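Local coordinates for protein soluble inorganic pyrophosphatase (PDB 5WRT) that probably hydrolyses inorganic diphosphate to phosphate with the help of magnesium ions, as a family I soluble pyrophosphatase, at residues 216-219 with 220-224; 34-37 with 38-42; 107-110 with 111-115; 158-161 with 162-166; 186-189 with 190-194. All coordinates share one frame; numbering follows the deposited sequence.

Contact 1: 216-219 with 220-224; sequences DAER and VVYRA
E218 and Y222, one helical turn apart, meet through backbone, ring face and a water. Their backbones share the bond from Y222 N to E218 O (3.0 Å). Their polar ends are joined by a water that donates to E218 OE1 at 2.6 Å. The same water lies 3.0 Å from Y222 OH, in the plane of the ring. With CG of Y222 beside its own backbone N (chi1 -63°), the ring folds back along the helix, and one face covers E218 O, offset toward the rim. V220, V221 and R223 likewise give their amide N-H to D216, A217 and R219, as expected inside helix 214-232. R219 NH2 makes a salt bridge to D216 OD1 (2.7 Å), met from above the carboxylate plane. The apolar V220 and V221 face L121 of strand 115-125, while A217 packs on strand 136-149. The chemistry is thus divided: charge and water bridging lie on one flank of the helix, and aliphatic groups seat the other on the sheet.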
loop_
_atom_site.group_PDB
_atom_site.type_symbol
_atom_site.label_atom_id
_atom_site.label_comp_id
_atom_site.label_asym_id
_atom_site.label_seq_id
_atom_site.Cartn_x
_atom_site.Cartn_y
_atom_site.Cartn_z
ATOM N N ASP A 216 -25.260 -5.059 1.489
ATOM C CA ASP A 216 -24.696 -5.383 2.796
ATOM C C ASP A 216 -24.015 -4.170 3.411
ATOM O O ASP A 216 -24.123 -3.932 4.619
ATOM C CB ASP A 216 -23.703 -6.537 2.678
ATOM C CG ASP A 216 -24.382 -7.874 2.481
ATOM O OD1 ASP A 216 -25.450 -8.095 3.089
ATOM O OD2 ASP A 216 -23.844 -8.707 1.725
ATOM N N ALA A 217 -23.314 -3.387 2.591
ATOM C CA ALA A 217 -22.636 -2.204 3.104
ATOM C C ALA A 217 -23.627 -1.138 3.547
ATOM O O ALA A 217 -23.332 -0.367 4.466
ATOM C CB ALA A 217 -21.679 -1.653 2.053
ATOM N N GLU A 218 -24.795 -1.069 2.902
ATOM C CA GLU A 218 -25.844 -0.179 3.387
ATOM C C GLU A 218 -26.278 -0.572 4.792
ATOM O O GLU A 218 -26.460 0.289 5.660
ATOM C CB GLU A 218 -27.044 -0.211 2.438
ATOM C CG GLU A 218 -26.835 0.481 1.101
ATOM C CD GLU A 218 -27.971 0.199 0.129
ATOM O OE1 GLU A 218 -28.952 -0.459 0.539
ATOM O OE2 GLU A 218 -27.881 0.624 -1.042
ATOM N N ARG A 219 -26.427 -1.878 5.037
ATOM C CA ARG A 219 -26.834 -2.350 6.357
ATOM C C ARG A 219 -25.755 -2.100 7.403
ATOM O O ARG A 219 -26.074 -1.871 8.575
ATOM C CB ARG A 219 -27.183 -3.837 6.302
ATOM C CG ARG A 219 -28.516 -4.147 5.635
ATOM C CD ARG A 219 -28.845 -5.627 5.747
ATOM N NE ARG A 219 -28.178 -6.431 4.725
ATOM C CZ ARG A 219 -28.638 -6.603 3.489
ATOM N NH1 ARG A 219 -29.775 -6.031 3.114
ATOM N NH2 ARG A 219 -27.963 -7.353 2.628
ATOM N N VAL A 220 -24.481 -2.152 7.007
ATOM C CA VAL A 220 -23.404 -1.807 7.930
ATOM C C VAL A 220 -23.556 -0.367 8.405
ATOM O O VAL A 220 -23.422 -0.075 9.600
ATOM C CB VAL A 220 -22.034 -2.046 7.266
ATOM C CG1 VAL A 220 -20.931 -1.336 8.039
ATOM C CG2 VAL A 220 -21.742 -3.538 7.160
ATOM N N VAL A 221 -23.861 0.550 7.483
ATOM C CA VAL A 221 -24.029 1.951 7.855
ATOM C C VAL A 221 -25.265 2.136 8.730
ATOM O O VAL A 221 -25.228 2.869 9.726
ATOM C CB VAL A 221 -24.087 2.838 6.597
ATOM C CG1 VAL A 221 -24.108 4.309 6.988
ATOM C CG2 VAL A 221 -22.907 2.543 5.686
ATOM N N TYR A 222 -26.377 1.483 8.372
ATOM C CA TYR A 222 -27.594 1.588 9.176
ATOM C C TYR A 222 -27.339 1.163 10.617
ATOM O O TYR A 222 -27.712 1.870 11.560
ATOM C CB TYR A 222 -28.714 0.731 8.582
ATOM C CG TYR A 222 -29.191 1.123 7.205
ATOM C CD1 TYR A 222 -29.298 2.457 6.828
ATOM C CD2 TYR A 222 -29.578 0.151 6.292
ATOM C CE1 TYR A 222 -29.753 2.806 5.568
ATOM C CE2 TYR A 222 -30.032 0.488 5.038
ATOM C CZ TYR A 222 -30.118 1.813 4.679
ATOM O OH TYR A 222 -30.575 2.132 3.424
ATOM N N ARG A 223 -26.718 -0.005 10.804
ATOM C CA ARG A 223 -26.492 -0.516 12.151
ATOM C C ARG A 223 -25.632 0.436 12.973
ATOM O O ARG A 223 -25.931 0.697 14.144
ATOM C CB ARG A 223 -25.849 -1.901 12.088
ATOM C CG ARG A 223 -25.748 -2.588 13.439
ATOM C CD ARG A 223 -25.281 -4.025 13.300
ATOM N NE ARG A 223 -24.021 -4.123 12.569
ATOM C CZ ARG A 223 -23.872 -4.782 11.424
ATOM N NH1 ARG A 223 -24.908 -5.403 10.876
ATOM N NH2 ARG A 223 -22.688 -4.818 10.827
ATOM N N ALA A 224 -24.566 0.973 12.374
ATOM C CA ALA A 224 -23.745 1.954 13.075
ATOM C C ALA A 224 -24.521 3.234 13.347
ATOM O O ALA A 224 -24.293 3.892 14.369
ATOM C CB ALA A 224 -22.479 2.256 12.274
HETATM O O HOH W 1 -31.324 0.184 1.300
#

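Contact 2: 34-37 with 38-42; sequences PLFP and NGRDA
F36 and R40 carry the apolar part of this contact. CG of R40 sits over one face of the F36 ring, 4.0 Å from its centroid and 19° off the normal, a CH-pi contact displaced toward the CE2-CZ rim. L35 CG covers the opposite face, so the ring is sandwiched between an aliphatic neighbour in sequence and the stem of the arginine. R40 then bends at chi3 (-56°), which lays the guanidinium's own face against the CE2 corner of the F36 ring: CE2 lies under the centre of that group, 3.9 Å from R40 CZ. The two planes are 47° apart, too steep for a stack. F36 CB, meanwhile, packs against the backbone of G39, 3.4 Å from its C atom.

The loop 34-42, which runs between strands 26-27 and 47-53, reverses direction here in tight steps, ending with a type I beta turn from G39 to A42. G39 has a positive phi, which favours glycine.

Among polar contacts, G39 N donates to F36 O over 3.2 Å. The N-H points well at the oxygen, yet it arrives from above the carbonyl plane. The type I turn is closed by a weak bond from A42 N to G39 O. Beyond the loop, F36 and R40 both touch Y222 of helix 214-232, and the F36 ring also meets that of F47.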
loop_
_atom_site.group_PDB
_atom_site.type_symbol
_atom_site.label_atom_id
_atom_site.label_comp_id
_atom_site.label_asym_id
_atom_site.label_seq_id
_atom_site.Cartn_x
_atom_site.Cartn_y
_atom_site.Cartn_z
ATOM N N PRO A 34 -26.414 15.709 9.027
ATOM C CA PRO A 34 -27.282 14.547 8.819
ATOM C C PRO A 34 -26.562 13.462 8.036
ATOM O O PRO A 34 -25.798 13.742 7.110
ATOM C CB PRO A 34 -28.464 15.123 8.030
ATOM C CG PRO A 34 -27.909 16.329 7.353
ATOM C CD PRO A 34 -26.898 16.900 8.307
ATOM N N LEU A 35 -26.795 12.211 8.437
ATOM C CA LEU A 35 -26.207 11.090 7.712
ATOM C C LEU A 35 -26.773 10.989 6.300
ATOM O O LEU A 35 -26.042 10.681 5.354
ATOM C CB LEU A 35 -26.438 9.789 8.479
ATOM C CG LEU A 35 -25.999 8.511 7.759
ATOM C CD1 LEU A 35 -24.517 8.567 7.423
ATOM C CD2 LEU A 35 -26.320 7.283 8.594
ATOM N N PHE A 36 -28.070 11.254 6.140
ATOM C CA PHE A 36 -28.728 11.221 4.837
ATOM C C PHE A 36 -29.004 12.642 4.365
ATOM O O PHE A 36 -29.940 13.289 4.861
ATOM C CB PHE A 36 -30.028 10.415 4.896
ATOM C CG PHE A 36 -29.855 9.016 5.412
ATOM C CD1 PHE A 36 -29.333 8.024 4.598
ATOM C CD2 PHE A 36 -30.229 8.687 6.705
ATOM C CE1 PHE A 36 -29.178 6.734 5.067
ATOM C CE2 PHE A 36 -30.077 7.397 7.178
ATOM C CZ PHE A 36 -29.551 6.421 6.357
ATOM N N PRO A 37 -28.226 13.175 3.420
ATOM C CA PRO A 37 -28.435 14.574 3.010
ATOM C C PRO A 37 -29.797 14.832 2.379
ATOM O O PRO A 37 -30.284 15.966 2.441
ATOM C CB PRO A 37 -27.289 14.825 2.018
ATOM C CG PRO A 37 -26.851 13.466 1.572
ATOM C CD PRO A 37 -27.084 12.552 2.733
ATOM N N ASN A 38 -30.430 13.821 1.778
ATOM C CA ASN A 38 -31.785 13.951 1.252
ATOM C C ASN A 38 -32.720 12.910 1.860
ATOM O O ASN A 38 -33.634 12.423 1.193
ATOM C CB ASN A 38 -31.807 13.842 -0.274
ATOM C CG ASN A 38 -30.670 14.588 -0.939
ATOM O OD1 ASN A 38 -30.219 15.623 -0.455
ATOM N ND2 ASN A 38 -30.203 14.063 -2.067
ATOM N N GLY A 39 -32.508 12.567 3.123
ATOM C CA GLY A 39 -33.368 11.626 3.803
ATOM C C GLY A 39 -33.110 10.188 3.385
ATOM O O GLY A 39 -32.471 9.900 2.374
ATOM N N ARG A 40 -33.634 9.265 4.193
ATOM C CA ARG A 40 -33.426 7.845 3.942
ATOM C C ARG A 40 -34.201 7.341 2.730
ATOM O O ARG A 40 -33.913 6.239 2.250
ATOM C CB ARG A 40 -33.819 7.038 5.181
ATOM C CG ARG A 40 -33.146 5.678 5.293
ATOM C CD ARG A 40 -33.742 4.860 6.433
ATOM N NE ARG A 40 -33.674 5.572 7.707
ATOM C CZ ARG A 40 -32.883 5.221 8.716
ATOM N NH1 ARG A 40 -32.090 4.161 8.601
ATOM N NH2 ARG A 40 -32.883 5.927 9.840
ATOM N N ASP A 41 -35.155 8.117 2.218
ATOM C CA ASP A 41 -35.988 7.717 1.093
ATOM C C ASP A 41 -35.477 8.236 -0.243
ATOM O O ASP A 41 -36.141 8.033 -1.266
ATOM C CB ASP A 41 -37.436 8.174 1.302
ATOM C CG ASP A 41 -38.151 7.376 2.375
ATOM O OD1 ASP A 41 -39.200 7.842 2.864
ATOM O OD2 ASP A 41 -37.673 6.273 2.718
ATOM N N ALA A 42 -34.327 8.901 -0.260
ATOM C CA ALA A 42 -33.762 9.371 -1.515
ATOM C C ALA A 42 -33.362 8.187 -2.384
ATOM O O ALA A 42 -32.859 7.174 -1.893
ATOM C CB ALA A 42 -32.554 10.269 -1.250
#

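Contact 3: 107-110 with 111-115; sequences GGRE and VFHAR
A type I' beta turn, V111 to A114, reverses the chain in the loop between strands 92-95 and 115-125, and residues 107-109 fold against it. F112 and H113 both have positive phi (57°), as the two central positions of this turn require, and A114 N closes it on V111 O at 3.0 Å. Across to the glycines, G107 N donates to A114 O and H113 N to G108 O (2.9 Å), while weaker bonds run from V111 N to G108 O and from F112 N to R109 O. G108 O thus serves two amides. This loop leads into the strand that carries D117, a magnesium ligand, although the A114 side chain is about 11 Å from the bound magnesium ion.

The imidazole of H113 gives the turn a side-chain clasp. With CG beside its backbone N (chi1 -62°), the ring swings back to residues 107-109, with its edge to G107 O, and H113 ND1 donates to that oxygen at 3.1 Å. R109 CA lies over one ring face in a CH-pi contact, and R109 CD follows, 3.7 Å from H113 NE2. CG2 of V111 packs against the glycine backbone, 3.6 Å from G107 CA.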
loop_
_atom_site.group_PDB
_atom_site.type_symbol
_atom_site.label_atom_id
_atom_site.label_comp_id
_atom_site.label_asym_id
_atom_site.label_seq_id
_atom_site.Cartn_x
_atom_site.Cartn_y
_atom_site.Cartn_z
ATOM N N GLY A 107 -19.879 -9.524 16.845
ATOM C CA GLY A 107 -20.042 -9.873 15.453
ATOM C C GLY A 107 -20.260 -11.359 15.247
ATOM O O GLY A 107 -19.980 -12.190 16.111
ATOM N N GLY A 108 -20.790 -11.691 14.074
ATOM C CA GLY A 108 -20.979 -13.075 13.690
ATOM C C GLY A 108 -19.688 -13.858 13.572
ATOM O O GLY A 108 -18.606 -13.357 13.892
ATOM N N ARG A 109 -19.790 -15.096 13.093
ATOM C CA ARG A 109 -18.615 -15.946 12.973
ATOM C C ARG A 109 -17.818 -15.653 11.708
ATOM O O ARG A 109 -16.633 -15.992 11.637
ATOM C CB ARG A 109 -19.083 -17.405 12.960
ATOM C CG ARG A 109 -18.048 -18.454 12.631
ATOM C CD ARG A 109 -17.063 -18.685 13.749
ATOM N NE ARG A 109 -16.153 -19.757 13.367
ATOM C CZ ARG A 109 -16.356 -21.048 13.617
ATOM N NH1 ARG A 109 -17.436 -21.448 14.274
ATOM N NH2 ARG A 109 -15.463 -21.937 13.211
ATOM N N GLU A 110 -18.426 -14.973 10.738
ATOM C CA GLU A 110 -17.723 -14.487 9.556
ATOM C C GLU A 110 -16.734 -13.370 9.860
ATOM O O GLU A 110 -15.827 -13.134 9.057
ATOM C CB GLU A 110 -18.760 -14.072 8.520
ATOM C CG GLU A 110 -19.631 -15.262 8.147
ATOM C CD GLU A 110 -20.953 -15.289 8.894
ATOM O OE1 GLU A 110 -21.889 -15.969 8.420
ATOM O OE2 GLU A 110 -21.037 -14.683 9.985
ATOM N N VAL A 111 -16.879 -12.684 10.987
ATOM C CA VAL A 111 -15.956 -11.628 11.372
ATOM C C VAL A 111 -15.146 -12.028 12.605
ATOM O O VAL A 111 -14.660 -11.167 13.332
ATOM C CB VAL A 111 -16.695 -10.298 11.589
ATOM C CG1 VAL A 111 -17.379 -9.859 10.306
ATOM C CG2 VAL A 111 -17.707 -10.426 12.714
ATOM N N PHE A 112 -14.992 -13.334 12.834
ATOM C CA PHE A 112 -14.241 -13.874 13.970
ATOM C C PHE A 112 -14.791 -13.373 15.300
ATOM O O PHE A 112 -14.046 -13.231 16.273
ATOM C CB PHE A 112 -12.746 -13.550 13.875
ATOM C CG PHE A 112 -12.150 -13.784 12.518
ATOM C CD1 PHE A 112 -11.717 -15.043 12.145
ATOM C CD2 PHE A 112 -11.987 -12.734 11.631
ATOM C CE1 PHE A 112 -11.159 -15.256 10.901
ATOM C CE2 PHE A 112 -11.426 -12.940 10.387
ATOM C CZ PHE A 112 -11.011 -14.203 10.021
ATOM N N HIS A 113 -16.097 -13.102 15.351
ATOM C CA HIS A 113 -16.771 -12.595 16.547
ATOM C C HIS A 113 -16.155 -11.290 17.056
ATOM O O HIS A 113 -16.318 -10.943 18.231
ATOM C CB HIS A 113 -16.775 -13.652 17.659
ATOM C CG HIS A 113 -17.523 -14.900 17.303
ATOM N ND1 HIS A 113 -18.860 -14.898 16.970
ATOM C CD2 HIS A 113 -17.116 -16.188 17.212
ATOM C CE1 HIS A 113 -19.246 -16.131 16.696
ATOM N NE2 HIS A 113 -18.207 -16.933 16.837
ATOM N N ALA A 114 -15.447 -10.565 16.191
ATOM C CA ALA A 114 -14.807 -9.310 16.567
ATOM C C ALA A 114 -15.837 -8.259 16.970
ATOM O O ALA A 114 -17.002 -8.304 16.565
ATOM C CB ALA A 114 -13.952 -8.783 15.416
ATOM N N ARG A 115 -15.401 -7.311 17.794
ATOM C CA ARG A 115 -16.291 -6.279 18.298
ATOM C C ARG A 115 -16.061 -4.966 17.555
ATOM O O ARG A 115 -15.110 -4.810 16.790
ATOM C CB ARG A 115 -16.102 -6.077 19.805
ATOM C CG ARG A 115 -14.906 -5.204 20.141
ATOM C CD ARG A 115 -13.638 -5.992 20.448
ATOM N NE ARG A 115 -12.547 -5.090 20.827
ATOM C CZ ARG A 115 -11.318 -5.478 21.159
ATOM N NH1 ARG A 115 -10.995 -6.765 21.158
ATOM N NH2 ARG A 115 -10.404 -4.570 21.478
#

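Contact 4: 158-161 with 162-166; sequences LAIR and EGDPL
R161 starts fully extended, chi1 and chi2 both near 180°, and then bends at chi3 (69°) to curl its guanidinium back over the turn that follows. One face of that group lies over the peptide between G163 and D164, with D164 N nearest, 3.8 Å above the plane and offset toward the rim. D164 extends in turn from CA with CG anti to its backbone N (chi1 -177°), which brings its carboxylate alongside CD1 of I160; that methyl is 3.6 Å from D164 CG, and the two side chains cross at about a right angle.

The backbone framework is a type II beta turn, R161 to D164, closed by D164 N on R161 O at 3.1 Å. G163 occupies its third position with a positive phi, the conformation that suits glycine there.

R161 NH2 and D164 OD1 are too far apart for a salt bridge. A water donates to D164 OD1 at 2.8 Å; its leg to R161 NH2 is modelled implausibly short and remains doubtful. The other oxygen, OD2, takes L166 N at 3.0 Å on its anti side, forming an Asx turn that carries the chain onward. D164 thus closes the beta turn with its backbone and opens the Asx turn with its side chain.

The assembly lies where strand 152-161 leaves the sheet toward helix 173-179: E125 of strand 115-125 accepts from R161 N, S128 N donates to D164 OD1, and I160 packs on K140 and L142 of strand 136-149.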
loop_
_atom_site.group_PDB
_atom_site.type_symbol
_atom_site.label_atom_id
_atom_site.label_comp_id
_atom_site.label_asym_id
_atom_site.label_seq_id
_atom_site.Cartn_x
_atom_site.Cartn_y
_atom_site.Cartn_z
ATOM N N LEU A 158 -16.820 1.218 1.004
ATOM C CA LEU A 158 -16.408 1.816 -0.256
ATOM C C LEU A 158 -17.578 2.584 -0.853
ATOM O O LEU A 158 -18.710 2.092 -0.871
ATOM C CB LEU A 158 -15.916 0.754 -1.242
ATOM C CG LEU A 158 -15.070 -0.383 -0.662
ATOM C CD1 LEU A 158 -14.845 -1.468 -1.704
ATOM C CD2 LEU A 158 -13.742 0.138 -0.131
ATOM N N ALA A 159 -17.300 3.789 -1.346
ATOM C CA ALA A 159 -18.360 4.666 -1.817
ATOM C C ALA A 159 -17.846 5.507 -2.975
ATOM O O ALA A 159 -16.638 5.611 -3.205
ATOM C CB ALA A 159 -18.884 5.562 -0.690
ATOM N N ILE A 160 -18.781 6.108 -3.708
ATOM C CA ILE A 160 -18.454 6.974 -4.834
ATOM C C ILE A 160 -19.163 8.309 -4.645
ATOM O O ILE A 160 -20.351 8.352 -4.308
ATOM C CB ILE A 160 -18.824 6.337 -6.189
ATOM C CG1 ILE A 160 -18.503 7.300 -7.334
ATOM C CG2 ILE A 160 -20.286 5.912 -6.224
ATOM C CD1 ILE A 160 -17.020 7.476 -7.582
ATOM N N ARG A 161 -18.419 9.391 -4.850
ATOM C CA ARG A 161 -18.933 10.741 -4.667
ATOM C C ARG A 161 -19.965 11.080 -5.737
ATOM O O ARG A 161 -19.743 10.829 -6.925
ATOM C CB ARG A 161 -17.760 11.720 -4.717
ATOM C CG ARG A 161 -18.093 13.178 -4.564
ATOM C CD ARG A 161 -16.812 14.002 -4.630
ATOM N NE ARG A 161 -16.220 13.986 -5.965
ATOM C CZ ARG A 161 -16.576 14.806 -6.948
ATOM N NH1 ARG A 161 -17.519 15.715 -6.746
ATOM N NH2 ARG A 161 -15.987 14.720 -8.133
ATOM N N GLU A 162 -21.100 11.642 -5.321
ATOM C CA GLU A 162 -22.045 12.170 -6.295
ATOM C C GLU A 162 -21.413 13.352 -7.015
ATOM O O GLU A 162 -20.872 14.263 -6.381
ATOM C CB GLU A 162 -23.359 12.582 -5.629
ATOM C CG GLU A 162 -24.306 13.320 -6.577
ATOM C CD GLU A 162 -25.586 13.785 -5.907
ATOM O OE1 GLU A 162 -26.676 13.363 -6.352
ATOM O OE2 GLU A 162 -25.506 14.577 -4.945
ATOM N N GLY A 163 -21.476 13.334 -8.341
ATOM C CA GLY A 163 -20.789 14.295 -9.169
ATOM C C GLY A 163 -19.536 13.762 -9.831
ATOM O O GLY A 163 -19.066 14.359 -10.807
ATOM N N ASP A 164 -18.983 12.664 -9.324
ATOM C CA ASP A 164 -17.917 11.981 -10.038
ATOM C C ASP A 164 -18.468 11.417 -11.344
ATOM O O ASP A 164 -19.617 10.964 -11.386
ATOM C CB ASP A 164 -17.322 10.861 -9.184
ATOM C CG ASP A 164 -16.154 10.167 -9.861
ATOM O OD1 ASP A 164 -14.993 10.532 -9.577
ATOM O OD2 ASP A 164 -16.397 9.261 -10.684
ATOM N N PRO A 165 -17.690 11.449 -12.429
ATOM C CA PRO A 165 -18.233 11.017 -13.729
ATOM C C PRO A 165 -18.803 9.604 -13.738
ATOM O O PRO A 165 -19.754 9.344 -14.486
ATOM C CB PRO A 165 -17.025 11.144 -14.666
ATOM C CG PRO A 165 -16.188 12.208 -14.047
ATOM C CD PRO A 165 -16.343 12.035 -12.562
ATOM N N LEU A 166 -18.275 8.686 -12.935
ATOM C CA LEU A 166 -18.746 7.308 -12.948
ATOM C C LEU A 166 -19.847 7.034 -11.927
ATOM O O LEU A 166 -20.177 5.866 -11.698
ATOM C CB LEU A 166 -17.581 6.352 -12.694
ATOM C CG LEU A 166 -16.358 6.434 -13.605
ATOM C CD1 LEU A 166 -15.220 5.594 -13.042
ATOM C CD2 LEU A 166 -16.716 5.969 -15.005
HETATM O O HOH W 2 -14.419 12.860 -8.058
#

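Contact 5: 186-189 with 190-194; sequences GIRE and WFRWY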
loop_
_atom_site.group_PDB
_atom_site.type_symbol
_atom_site.label_atom_id
_atom_site.label_comp_id
_atom_site.label_asym_id
_atom_site.label_seq_id
_atom_site.Cartn_x
_atom_site.Cartn_y
_atom_site.Cartn_z
ATOM N N GLY A 186 -6.628 -2.869 -4.322
ATOM C CA GLY A 186 -5.720 -1.856 -3.809
ATOM C C GLY A 186 -6.115 -1.372 -2.426
ATOM O O GLY A 186 -5.259 -1.170 -1.562
ATOM N N ILE A 187 -7.417 -1.195 -2.194
ATOM C CA ILE A 187 -7.886 -0.773 -0.877
ATOM C C ILE A 187 -7.712 -1.893 0.142
ATOM O O ILE A 187 -7.276 -1.656 1.275
ATOM C CB ILE A 187 -9.349 -0.299 -0.958
ATOM C CG1 ILE A 187 -9.439 1.025 -1.718
ATOM C CG2 ILE A 187 -9.950 -0.163 0.435
ATOM C CD1 ILE A 187 -10.836 1.360 -2.189
ATOM N N ARG A 188 -8.042 -3.131 -0.243
ATOM C CA ARG A 188 -7.883 -4.256 0.675
ATOM C C ARG A 188 -6.424 -4.442 1.073
ATOM O O ARG A 188 -6.108 -4.615 2.255
ATOM C CB ARG A 188 -8.427 -5.541 0.048
ATOM C CG ARG A 188 -8.246 -6.765 0.945
ATOM C CD ARG A 188 -8.926 -8.006 0.382
ATOM N NE ARG A 188 -8.931 -7.998 -1.075
ATOM C CZ ARG A 188 -10.013 -8.181 -1.824
ATOM N NH1 ARG A 188 -11.190 -8.404 -1.256
ATOM N NH2 ARG A 188 -9.912 -8.147 -3.146
ATOM N N GLU A 189 -5.518 -4.411 0.094
ATOM C CA GLU A 189 -4.109 -4.628 0.401
ATOM C C GLU A 189 -3.518 -3.454 1.169
ATOM O O GLU A 189 -2.602 -3.645 1.977
ATOM C CB GLU A 189 -3.320 -4.876 -0.885
ATOM C CG GLU A 189 -3.712 -6.156 -1.617
ATOM C CD GLU A 189 -3.803 -7.368 -0.705
ATOM O OE1 GLU A 189 -2.947 -7.517 0.194
ATOM O OE2 GLU A 189 -4.743 -8.172 -0.885
ATOM N N TRP A 190 -4.025 -2.241 0.937
ATOM C CA TRP A 190 -3.543 -1.086 1.685
ATOM C C TRP A 190 -3.816 -1.250 3.173
ATOM O O TRP A 190 -2.912 -1.111 4.004
ATOM C CB TRP A 190 -4.193 0.195 1.159
ATOM C CG TRP A 190 -3.444 1.437 1.539
ATOM C CD1 TRP A 190 -2.556 2.128 0.764
ATOM C CD2 TRP A 190 -3.503 2.129 2.793
ATOM N NE1 TRP A 190 -2.065 3.208 1.455
ATOM C CE2 TRP A 190 -2.628 3.231 2.704
ATOM C CE3 TRP A 190 -4.212 1.927 3.982
ATOM C CZ2 TRP A 190 -2.445 4.127 3.756
ATOM C CZ3 TRP A 190 -4.027 2.818 5.025
ATOM C CH2 TRP A 190 -3.151 3.903 4.906
ATOM N N PHE A 191 -5.063 -1.559 3.529
ATOM C CA PHE A 191 -5.421 -1.694 4.934
ATOM C C PHE A 191 -4.955 -3.011 5.542
ATOM O O PHE A 191 -4.902 -3.121 6.771
ATOM C CB PHE A 191 -6.931 -1.526 5.103
ATOM C CG PHE A 191 -7.382 -0.097 5.008
ATOM C CD1 PHE A 191 -7.196 0.771 6.073
ATOM C CD2 PHE A 191 -7.962 0.389 3.848
ATOM C CE1 PHE A 191 -7.597 2.092 5.989
ATOM C CE2 PHE A 191 -8.364 1.711 3.758
ATOM C CZ PHE A 191 -8.181 2.563 4.830
ATOM N N ARG A 192 -4.609 -4.002 4.720
ATOM C CA ARG A 192 -4.038 -5.231 5.263
ATOM C C ARG A 192 -2.613 -5.007 5.757
ATOM O O ARG A 192 -2.212 -5.565 6.785
ATOM C CB ARG A 192 -4.063 -6.344 4.214
ATOM C CG ARG A 192 -3.732 -7.723 4.779
ATOM C CD ARG A 192 -3.003 -8.598 3.768
ATOM N NE ARG A 192 -3.795 -8.844 2.567
ATOM C CZ ARG A 192 -4.700 -9.811 2.451
ATOM N NH1 ARG A 192 -4.932 -10.635 3.465
ATOM N NH2 ARG A 192 -5.371 -9.958 1.316
ATOM N N TRP A 193 -1.840 -4.183 5.048
ATOM C CA TRP A 193 -0.402 -4.095 5.256
ATOM C C TRP A 193 0.063 -2.823 5.955
ATOM O O TRP A 193 1.217 -2.774 6.392
ATOM C CB TRP A 193 0.328 -4.213 3.908
ATOM C CG TRP A 193 0.257 -5.579 3.293
ATOM C CD1 TRP A 193 -0.585 -5.991 2.300
ATOM C CD2 TRP A 193 1.070 -6.712 3.625
ATOM N NE1 TRP A 193 -0.352 -7.311 1.998
ATOM C CE2 TRP A 193 0.660 -7.778 2.797
ATOM C CE3 TRP A 193 2.102 -6.931 4.543
ATOM C CZ2 TRP A 193 1.245 -9.041 2.860
ATOM C CZ3 TRP A 193 2.681 -8.185 4.604
ATOM C CH2 TRP A 193 2.252 -9.224 3.767
ATOM N N TYR A 194 -0.786 -1.799 6.078
ATOM C CA TYR A 194 -0.281 -0.472 6.433
ATOM C C TYR A 194 0.223 -0.366 7.870
ATOM O O TYR A 194 0.912 0.607 8.193
ATOM C CB TYR A 194 -1.349 0.595 6.178
ATOM C CG TYR A 194 -2.439 0.679 7.221
ATOM C CD1 TYR A 194 -3.289 -0.392 7.454
ATOM C CD2 TYR A 194 -2.623 1.837 7.965
ATOM C CE1 TYR A 194 -4.291 -0.315 8.402
ATOM C CE2 TYR A 194 -3.621 1.925 8.915
ATOM C CZ TYR A 194 -4.454 0.845 9.130
ATOM O OH TYR A 194 -5.452 0.926 10.075
#
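E189 and R192 lie side by side and point the same way, with carboxylate and guanidinium planes only 19° apart. The grip is side-on and two-pronged: R192 NE reaches E189 OE1 at 2.8 Å and NH2 reaches OE2 at 2.9 Å, the latter almost straight, both on the syn sides of the oxygens. E189 gets there by bending at chi2 (-47°), which turns its carboxylate forward along the helix, toward R192. W193 runs alongside E189 with its ring at 48° to the carboxylate, and its NE1 makes a weak bond to OE1; the stronger partner of NE1 is the carbonyl O of G182 in the second subunit. R192 CD lies over one face of the W193 indole.

All this sits on helix 183-193, a largely buried helix of the pyrophosphatase domain that reaches the dimer interface, where W193 also meets W91 of the second subunit edge-to-face. R192 NH1 has a further salt bridge to E209 of strand 204-212, so one arginine joins two acids.

On the flank toward the sheet, I187 and F191 point the same way, CG2 of I187 lying 4.0 Å from F191 CD2. W190 CE3 covers the centre of one F191 face, 3.7 Å above it, while W190 NE1 donates to T88 O.

Along the chain the five come in series: contact 2, then 3, 4, 5 and finally 1. Contacts 1 and 2 touch, Y222 CE1 meeting F36 CZ at 3.7 Å, so that loop 34-42 packs on helix 214-232. Contacts 4 and 5 touch through L158 CD2 and I187 CD1, joining strand 152-161 to helix 183-193. Contacts 2 and 5 fall on opposite sides of the chain's centre, their centres about 30 Å apart. The central six-stranded sheet is the common ground: contact 4 ends one of its strands, contact 3 leads into another, and both helices pack on it. Side chains of contacts 1, 3 and 5 come within about 11 Å of bound magnesium, so these elements lie around the metal site without supplying its ligands.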